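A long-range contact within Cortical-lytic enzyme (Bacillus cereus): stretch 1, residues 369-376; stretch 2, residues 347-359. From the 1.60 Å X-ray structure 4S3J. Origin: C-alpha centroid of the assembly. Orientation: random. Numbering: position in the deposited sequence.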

ATOM      1  N   HIS A 369     -10.572 -11.937   7.283  1.00 11.70           N
ATOM      2  CA  HIS A 369     -11.866 -12.043   6.623  1.00 10.19           C
ATOM      3  C   HIS A 369     -12.939 -12.510   7.583  1.00 11.62           C
ATOM      4  O   HIS A 369     -12.651 -13.050   8.635  1.00 11.03           O
ATOM      5  CB  HIS A 369     -11.779 -13.006   5.445  1.00 10.75           C
ATOM      6  CG  HIS A 369     -11.421 -14.405   5.829  1.00 14.63           C
ATOM      7  ND1 HIS A 369     -12.344 -15.434   5.828  1.00 13.90           N
ATOM      8  CD2 HIS A 369     -10.251 -14.945   6.251  1.00 16.03           C
ATOM      9  CE1 HIS A 369     -11.751 -16.548   6.219  1.00 20.34           C
ATOM     10  NE2 HIS A 369     -10.483 -16.284   6.471  1.00 16.30           N
ATOM     11  N   PHE A 370     -14.194 -12.307   7.200  1.00  9.96           N
ATOM     12  CA  PHE A 370     -15.323 -12.803   7.977  1.00 10.41           C
ATOM     13  C   PHE A 370     -16.593 -12.773   7.145  1.00 10.37           C
ATOM     14  O   PHE A 370     -16.635 -12.156   6.068  1.00 11.19           O
ATOM     15  CB  PHE A 370     -15.535 -12.011   9.281  1.00 13.20           C
ATOM     16  CG  PHE A 370     -15.738 -10.540   9.088  1.00 11.45           C
ATOM     17  CD1 PHE A 370     -14.646  -9.672   9.043  1.00 11.41           C
ATOM     18  CD2 PHE A 370     -17.017 -10.003   8.952  1.00 12.96           C
ATOM     19  CE1 PHE A 370     -14.819  -8.324   8.853  1.00  9.60           C
ATOM     20  CE2 PHE A 370     -17.192  -8.657   8.773  1.00 10.88           C
ATOM     21  CZ  PHE A 370     -16.102  -7.813   8.715  1.00 10.88           C
ATOM     22  N   ASN A 371     -17.614 -13.474   7.632  1.00 10.49           N
ATOM     23  CA  ASN A 371     -18.943 -13.480   7.013  1.00 12.47           C
ATOM     24  C   ASN A 371     -19.984 -13.098   8.062  1.00 13.85           C
ATOM     25  O   ASN A 371     -19.833 -13.420   9.260  1.00 13.37           O
ATOM     26  CB  ASN A 371     -19.298 -14.845   6.431  1.00 12.05           C
ATOM     27  CG  ASN A 371     -18.402 -15.259   5.280  1.00 16.13           C
ATOM     28  OD1 ASN A 371     -17.185 -15.430   5.450  1.00 16.47           O
ATOM     29  ND2 ASN A 371     -19.011 -15.513   4.125  1.00 15.90           N
ATOM     30  N   TYR A 372     -21.056 -12.442   7.627  1.00 10.63           N
ATOM     31  CA  TYR A 372     -22.125 -12.048   8.537  1.00 10.63           C
ATOM     32  C   TYR A 372     -23.462 -11.994   7.808  1.00 13.76           C
ATOM     33  O   TYR A 372     -23.490 -11.998   6.578  1.00 13.54           O
ATOM     34  CB  TYR A 372     -21.811 -10.695   9.180  1.00 10.70           C
ATOM     35  CG  TYR A 372     -21.865  -9.467   8.287  1.00 12.28           C
ATOM     36  CD1 TYR A 372     -23.049  -8.753   8.120  1.00 12.36           C
ATOM     37  CD2 TYR A 372     -20.725  -8.994   7.635  1.00 11.90           C
ATOM     38  CE1 TYR A 372     -23.102  -7.600   7.314  1.00 13.99           C
ATOM     39  CE2 TYR A 372     -20.768  -7.838   6.829  1.00 13.55           C
ATOM     40  CZ  TYR A 372     -21.965  -7.145   6.678  1.00  9.91           C
ATOM     41  OH  TYR A 372     -22.034  -5.999   5.880  1.00 13.41           O
ATOM     42  N   PHE A 373     -24.560 -11.959   8.570  1.00 14.43           N
ATOM     43  CA  PHE A 373     -25.889 -11.674   8.014  1.00 15.20           C
ATOM     44  C   PHE A 373     -26.347 -10.290   8.434  1.00 14.16           C
ATOM     45  O   PHE A 373     -26.241  -9.937   9.615  1.00 18.03           O
ATOM     46  CB  PHE A 373     -26.935 -12.699   8.468  1.00 14.45           C
ATOM     47  CG  PHE A 373     -26.797 -14.025   7.824  1.00 14.60           C
ATOM     48  CD1 PHE A 373     -27.270 -14.232   6.550  1.00 14.65           C
ATOM     49  CD2 PHE A 373     -26.218 -15.085   8.502  1.00 16.49           C
ATOM     50  CE1 PHE A 373     -27.128 -15.461   5.932  1.00 16.52           C
ATOM     51  CE2 PHE A 373     -26.072 -16.310   7.885  1.00 18.16           C
ATOM     52  CZ  PHE A 373     -26.538 -16.505   6.617  1.00 18.42           C
ATOM     53  N   ASP A 374     -26.861  -9.500   7.490  1.00 15.86           N
ATOM     54  CA  ASP A 374     -27.399  -8.202   7.859  1.00 14.73           C
ATOM     55  C   ASP A 374     -28.857  -8.339   8.327  1.00 15.15           C
ATOM     56  O   ASP A 374     -29.406  -9.448   8.393  1.00 15.89           O
ATOM     57  CB  ASP A 374     -27.260  -7.176   6.697  1.00 18.99           C
ATOM     58  CG  ASP A 374     -28.063  -7.531   5.449  1.00 19.91           C
ATOM     59  OD1 ASP A 374     -29.078  -8.249   5.536  1.00 17.14           O
ATOM     60  OD2 ASP A 374     -27.660  -7.056   4.352  1.00 19.11           O
ATOM     61  N   GLU A 375     -29.454  -7.198   8.655  1.00 19.08           N
ATOM     62  CA  GLU A 375     -30.798  -7.132   9.226  1.00 21.99           C
ATOM     63  C   GLU A 375     -31.870  -7.654   8.264  1.00 14.85           C
ATOM     64  O   GLU A 375     -32.987  -7.996   8.678  1.00 16.63           O
ATOM     65  CB  GLU A 375     -31.122  -5.677   9.602  1.00 30.26           C
ATOM     66  CG  GLU A 375     -30.164  -5.027  10.604  1.00 55.40           C
ATOM     67  CD  GLU A 375     -28.998  -4.263   9.949  1.00 58.60           C
ATOM     68  OE1 GLU A 375     -28.497  -4.664   8.869  1.00 23.36           O
ATOM     69  OE2 GLU A 375     -28.583  -3.235  10.529  1.00 73.08           O
ATOM     70  N   ASN A 376     -31.558  -7.679   6.967  1.00 17.51           N
ATOM     71  CA  ASN A 376     -32.490  -8.216   5.980  1.00 18.99           C
ATOM     72  C   ASN A 376     -32.227  -9.687   5.694  1.00 13.05           C
ATOM     73  O   ASN A 376     -32.858 -10.264   4.810  1.00 15.43           O
ATOM     74  CB  ASN A 376     -32.439  -7.436   4.661  1.00 21.45           C
ATOM     75  CG  ASN A 376     -32.910  -6.003   4.808  1.00 37.02           C
ATOM     76  OD1 ASN A 376     -33.648  -5.674   5.730  1.00 49.88           O
ATOM     77  ND2 ASN A 376     -32.558  -5.169   3.844  1.00 58.70           N
TER
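Stretch 2 (347-359) AAVALARKYNVPI

Stretch 2 packs a helix, and the extended segment that follows it, against the strand of stretch 1. Residues 347-354 are helical, continuing a helix that begins earlier in the chain; helix and strand 369-373 run broadly the same way, their N-to-C directions 46° apart and their axes 9.1 Å apart at their closest. The strand alternates: Phe 370 and Tyr 372 point toward stretch 2, while His 369, Asn 371 and Phe 373 point away, so these two aromatic residues supply most of the area that stretch 2 covers on stretch 1.

Contact begins at Ala 348, whose O lies 3.2 Å from CZ of Phe 370; that same carbonyl accepts the helical hydrogen bond from Ala 352 N (3.2 Å). Val 349 and Ala 350 turn away. One turn on, Leu 351 (chi1 m, chi2 t) touches both rings: its CB meets the edge of Phe 370 at CZ (4.0 Å), and its CD2 is 3.7 Å from Tyr 372 OH, a hydroxyl hydrogen-bonded elsewhere in the structure. Ala 352 places its small side chain over a face of Phe 370, CB standing 3.9 Å from the ring centroid and 9° off the normal, a CH-pi contact. Arg 353 is out of reach. Lys 354, fully extended with all four chi angles t, brings NZ to 3.6 Å from Glu 375 OE2 in a long salt bridge; the same NZ gives a weak hydrogen bond to Tyr 355 OH (3.3 Å).

Tyr 355, the first residue to leave helical phi/psi, lays its ring on that of Tyr 372 in an offset stack, centroids 4.4 Å apart and planes at 11°, with CD2 3.4 Å from Tyr 372 CE1. Beyond the stack its OH donates a 2.8 Å hydrogen bond to Glu 375 OE1, so Glu 375 reaches back to Tyr 355 and Lys 354 together. At the backbone, water 1 joins the stretches, donating to Tyr 355 O and accepting from Phe 373 N, each at 3.0 Å.

Asn 356 has positive phi and psi (54/51) and faces away; extended backbone follows. Val 357 (chi1 m) points back toward the strand: CG2 sits 3.8 Å from Phe 370 CD2 and 4.1 Å from Tyr 372 CB, and both methyls lie near Asn 371 O, CG1 at 3.5 Å and CG2 at 3.6 Å. The CA-to-CB bond of Pro 358 points away, but its O lies 3.4 Å from Phe 370 CB. Ile 359 ends the stretch, its CA 5.3 Å from Phe 370 CA and its CG1 4.0 Å from Phe 370 CD1. In all, 572 Å² is buried, counting both sides.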

ATOM      1  N   ALA A 347     -13.341   0.322   9.383  1.00 10.46           N
ATOM      2  CA  ALA A 347     -14.746   0.068   9.048  1.00 10.48           C
ATOM      3  C   ALA A 347     -15.052  -1.417   8.970  1.00  8.39           C
ATOM      4  O   ALA A 347     -16.153  -1.866   9.311  1.00 11.32           O
ATOM      5  CB  ALA A 347     -15.106   0.755   7.719  1.00 14.09           C
ATOM      6  N   ALA A 348     -14.083  -2.192   8.503  1.00 10.28           N
ATOM      7  CA  ALA A 348     -14.235  -3.637   8.420  1.00 10.42           C
ATOM      8  C   ALA A 348     -14.427  -4.208   9.825  1.00  9.71           C
ATOM      9  O   ALA A 348     -15.349  -4.979  10.077  1.00  9.92           O
ATOM     10  CB  ALA A 348     -13.025  -4.270   7.735  1.00 11.40           C
ATOM     11  N   VAL A 349     -13.560  -3.812  10.752  1.00  9.66           N
ATOM     12  CA  VAL A 349     -13.697  -4.283  12.136  1.00  8.90           C
ATOM     13  C   VAL A 349     -15.054  -3.844  12.677  1.00 12.41           C
ATOM     14  O   VAL A 349     -15.723  -4.587  13.394  1.00 11.02           O
ATOM     15  CB  VAL A 349     -12.574  -3.758  13.025  1.00 10.81           C
ATOM     16  CG1 VAL A 349     -12.790  -4.174  14.495  1.00 14.17           C
ATOM     17  CG2 VAL A 349     -11.244  -4.280  12.525  1.00 12.81           C
ATOM     18  N   ALA A 350     -15.497  -2.645  12.316  1.00  9.85           N
ATOM     19  CA  ALA A 350     -16.779  -2.150  12.815  1.00 10.63           C
ATOM     20  C   ALA A 350     -17.958  -3.001  12.330  1.00 11.20           C
ATOM     21  O   ALA A 350     -18.955  -3.158  13.053  1.00 13.07           O
ATOM     22  CB  ALA A 350     -16.961  -0.692  12.413  1.00 12.26           C
ATOM     23  N   LEU A 351     -17.867  -3.554  11.116  1.00 10.52           N
ATOM     24  CA  LEU A 351     -18.892  -4.469  10.628  1.00 10.58           C
ATOM     25  C   LEU A 351     -18.935  -5.765  11.441  1.00 12.73           C
ATOM     26  O   LEU A 351     -20.004  -6.272  11.789  1.00 10.68           O
ATOM     27  CB  LEU A 351     -18.655  -4.784   9.150  1.00  9.69           C
ATOM     28  CG  LEU A 351     -18.957  -3.634   8.192  1.00 13.81           C
ATOM     29  CD1 LEU A 351     -18.342  -3.959   6.858  1.00 15.38           C
ATOM     30  CD2 LEU A 351     -20.466  -3.374   8.026  1.00 13.29           C
ATOM     31  N   ALA A 352     -17.771  -6.328  11.735  1.00 10.05           N
ATOM     32  CA  ALA A 352     -17.722  -7.565  12.530  1.00 12.18           C
ATOM     33  C   ALA A 352     -18.276  -7.289  13.918  1.00 11.11           C
ATOM     34  O   ALA A 352     -18.993  -8.115  14.487  1.00 11.08           O
ATOM     35  CB  ALA A 352     -16.299  -8.109  12.595  1.00 10.79           C
ATOM     36  N   ARG A 353     -17.969  -6.120  14.483  1.00  9.79           N
ATOM     37  CA  ARG A 353     -18.524  -5.743  15.787  1.00  9.11           C
ATOM     38  C   ARG A 353     -20.063  -5.636  15.738  1.00 10.20           C
ATOM     39  O   ARG A 353     -20.796  -6.182  16.580  1.00 11.89           O
ATOM     40  CB  ARG A 353     -17.915  -4.416  16.232  1.00 12.55           C
ATOM     41  CG  ARG A 353     -18.406  -3.912  17.587  1.00 14.95           C
ATOM     42  CD  ARG A 353     -17.725  -2.579  17.958  1.00 16.33           C
ATOM     43  NE  ARG A 353     -16.286  -2.746  18.140  1.00 18.77           N
ATOM     44  CZ  ARG A 353     -15.318  -2.327  17.344  1.00 24.87           C
ATOM     45  NH1 ARG A 353     -14.060  -2.626  17.665  1.00 24.28           N
ATOM     46  NH2 ARG A 353     -15.570  -1.601  16.273  1.00 18.86           N
ATOM     47  N   LYS A 354     -20.558  -4.924  14.739  1.00 10.96           N
ATOM     48  CA  LYS A 354     -21.993  -4.657  14.640  1.00 14.35           C
ATOM     49  C   LYS A 354     -22.801  -5.937  14.494  1.00 13.46           C
ATOM     50  O   LYS A 354     -23.877  -6.086  15.091  1.00 14.11           O
ATOM     51  CB  LYS A 354     -22.280  -3.735  13.453  1.00 13.73           C
ATOM     52  CG  LYS A 354     -23.742  -3.449  13.196  1.00 13.52           C
ATOM     53  CD  LYS A 354     -23.872  -2.410  12.132  1.00 16.80           C
ATOM     54  CE  LYS A 354     -25.346  -2.189  11.774  1.00 25.26           C
ATOM     55  NZ  LYS A 354     -25.498  -1.308  10.593  1.00 41.05           N
ATOM     56  N   TYR A 355     -22.293  -6.848  13.667  1.00 11.98           N
ATOM     57  CA  TYR A 355     -23.018  -8.070  13.328  1.00 14.89           C
ATOM     58  C   TYR A 355     -22.558  -9.303  14.136  1.00 16.78           C
ATOM     59  O   TYR A 355     -22.922 -10.450  13.826  1.00 16.36           O
ATOM     60  CB  TYR A 355     -22.934  -8.292  11.819  1.00 15.49           C
ATOM     61  CG  TYR A 355     -23.687  -7.200  11.080  1.00 13.20           C
ATOM     62  CD1 TYR A 355     -25.080  -7.158  11.097  1.00 14.72           C
ATOM     63  CD2 TYR A 355     -23.022  -6.204  10.365  1.00 14.19           C
ATOM     64  CE1 TYR A 355     -25.775  -6.165  10.438  1.00 14.58           C
ATOM     65  CE2 TYR A 355     -23.710  -5.210   9.710  1.00 18.73           C
ATOM     66  CZ  TYR A 355     -25.091  -5.193   9.749  1.00 19.94           C
ATOM     67  OH  TYR A 355     -25.767  -4.198   9.083  1.00 20.10           O
ATOM     68  N   ASN A 356     -21.774  -9.040  15.176  1.00 14.13           N
ATOM     69  CA  ASN A 356     -21.371 -10.022  16.172  1.00 12.44           C
ATOM     70  C   ASN A 356     -20.720 -11.289  15.635  1.00 15.76           C
ATOM     71  O   ASN A 356     -21.078 -12.412  16.046  1.00 17.99           O
ATOM     72  CB  ASN A 356     -22.595 -10.446  17.005  1.00 20.86           C
ATOM     73  CG  ASN A 356     -23.296  -9.267  17.659  1.00 38.38           C
ATOM     74  OD1 ASN A 356     -22.766  -8.649  18.581  1.00 56.36           O
ATOM     75  ND2 ASN A 356     -24.496  -8.953  17.184  1.00 40.33           N
ATOM     76  N   VAL A 357     -19.710 -11.121  14.796  1.00 11.64           N
ATOM     77  CA  VAL A 357     -18.931 -12.237  14.311  1.00 11.74           C
ATOM     78  C   VAL A 357     -17.439 -11.960  14.540  1.00 11.61           C
ATOM     79  O   VAL A 357     -17.021 -10.794  14.601  1.00 11.88           O
ATOM     80  CB  VAL A 357     -19.224 -12.492  12.811  1.00 12.48           C
ATOM     81  CG1 VAL A 357     -20.686 -12.912  12.630  1.00 14.13           C
ATOM     82  CG2 VAL A 357     -18.897 -11.271  11.991  1.00 13.42           C
ATOM     83  N   PRO A 358     -16.649 -13.022  14.723  1.00 12.69           N
ATOM     84  CA  PRO A 358     -15.204 -12.885  14.878  1.00 12.07           C
ATOM     85  C   PRO A 358     -14.510 -12.703  13.541  1.00 14.28           C
ATOM     86  O   PRO A 358     -15.077 -13.053  12.477  1.00 13.81           O
ATOM     87  CB  PRO A 358     -14.785 -14.211  15.512  1.00 14.64           C
ATOM     88  CG  PRO A 358     -15.777 -15.194  14.985  1.00 17.38           C
ATOM     89  CD  PRO A 358     -17.079 -14.433  14.866  1.00 15.70           C
ATOM     90  N   ILE A 359     -13.312 -12.133  13.601  1.00 10.70           N
ATOM     91  CA  ILE A 359     -12.468 -11.990  12.422  1.00 11.13           C
ATOM     92  C   ILE A 359     -11.576 -13.219  12.330  1.00 11.89           C
ATOM     93  O   ILE A 359     -10.916 -13.598  13.301  1.00 12.84           O
ATOM     94  CB  ILE A 359     -11.621 -10.714  12.502  1.00 10.83           C
ATOM     95  CG1 ILE A 359     -12.518  -9.467  12.469  1.00 12.21           C
ATOM     96  CG2 ILE A 359     -10.606 -10.663  11.365  1.00 11.13           C
ATOM     97  CD1 ILE A 359     -11.894  -8.248  13.023  1.00 16.22           C
TER
HETATM   98  O   HOH W   1     -24.348 -11.885  11.546  1.00 18.33           O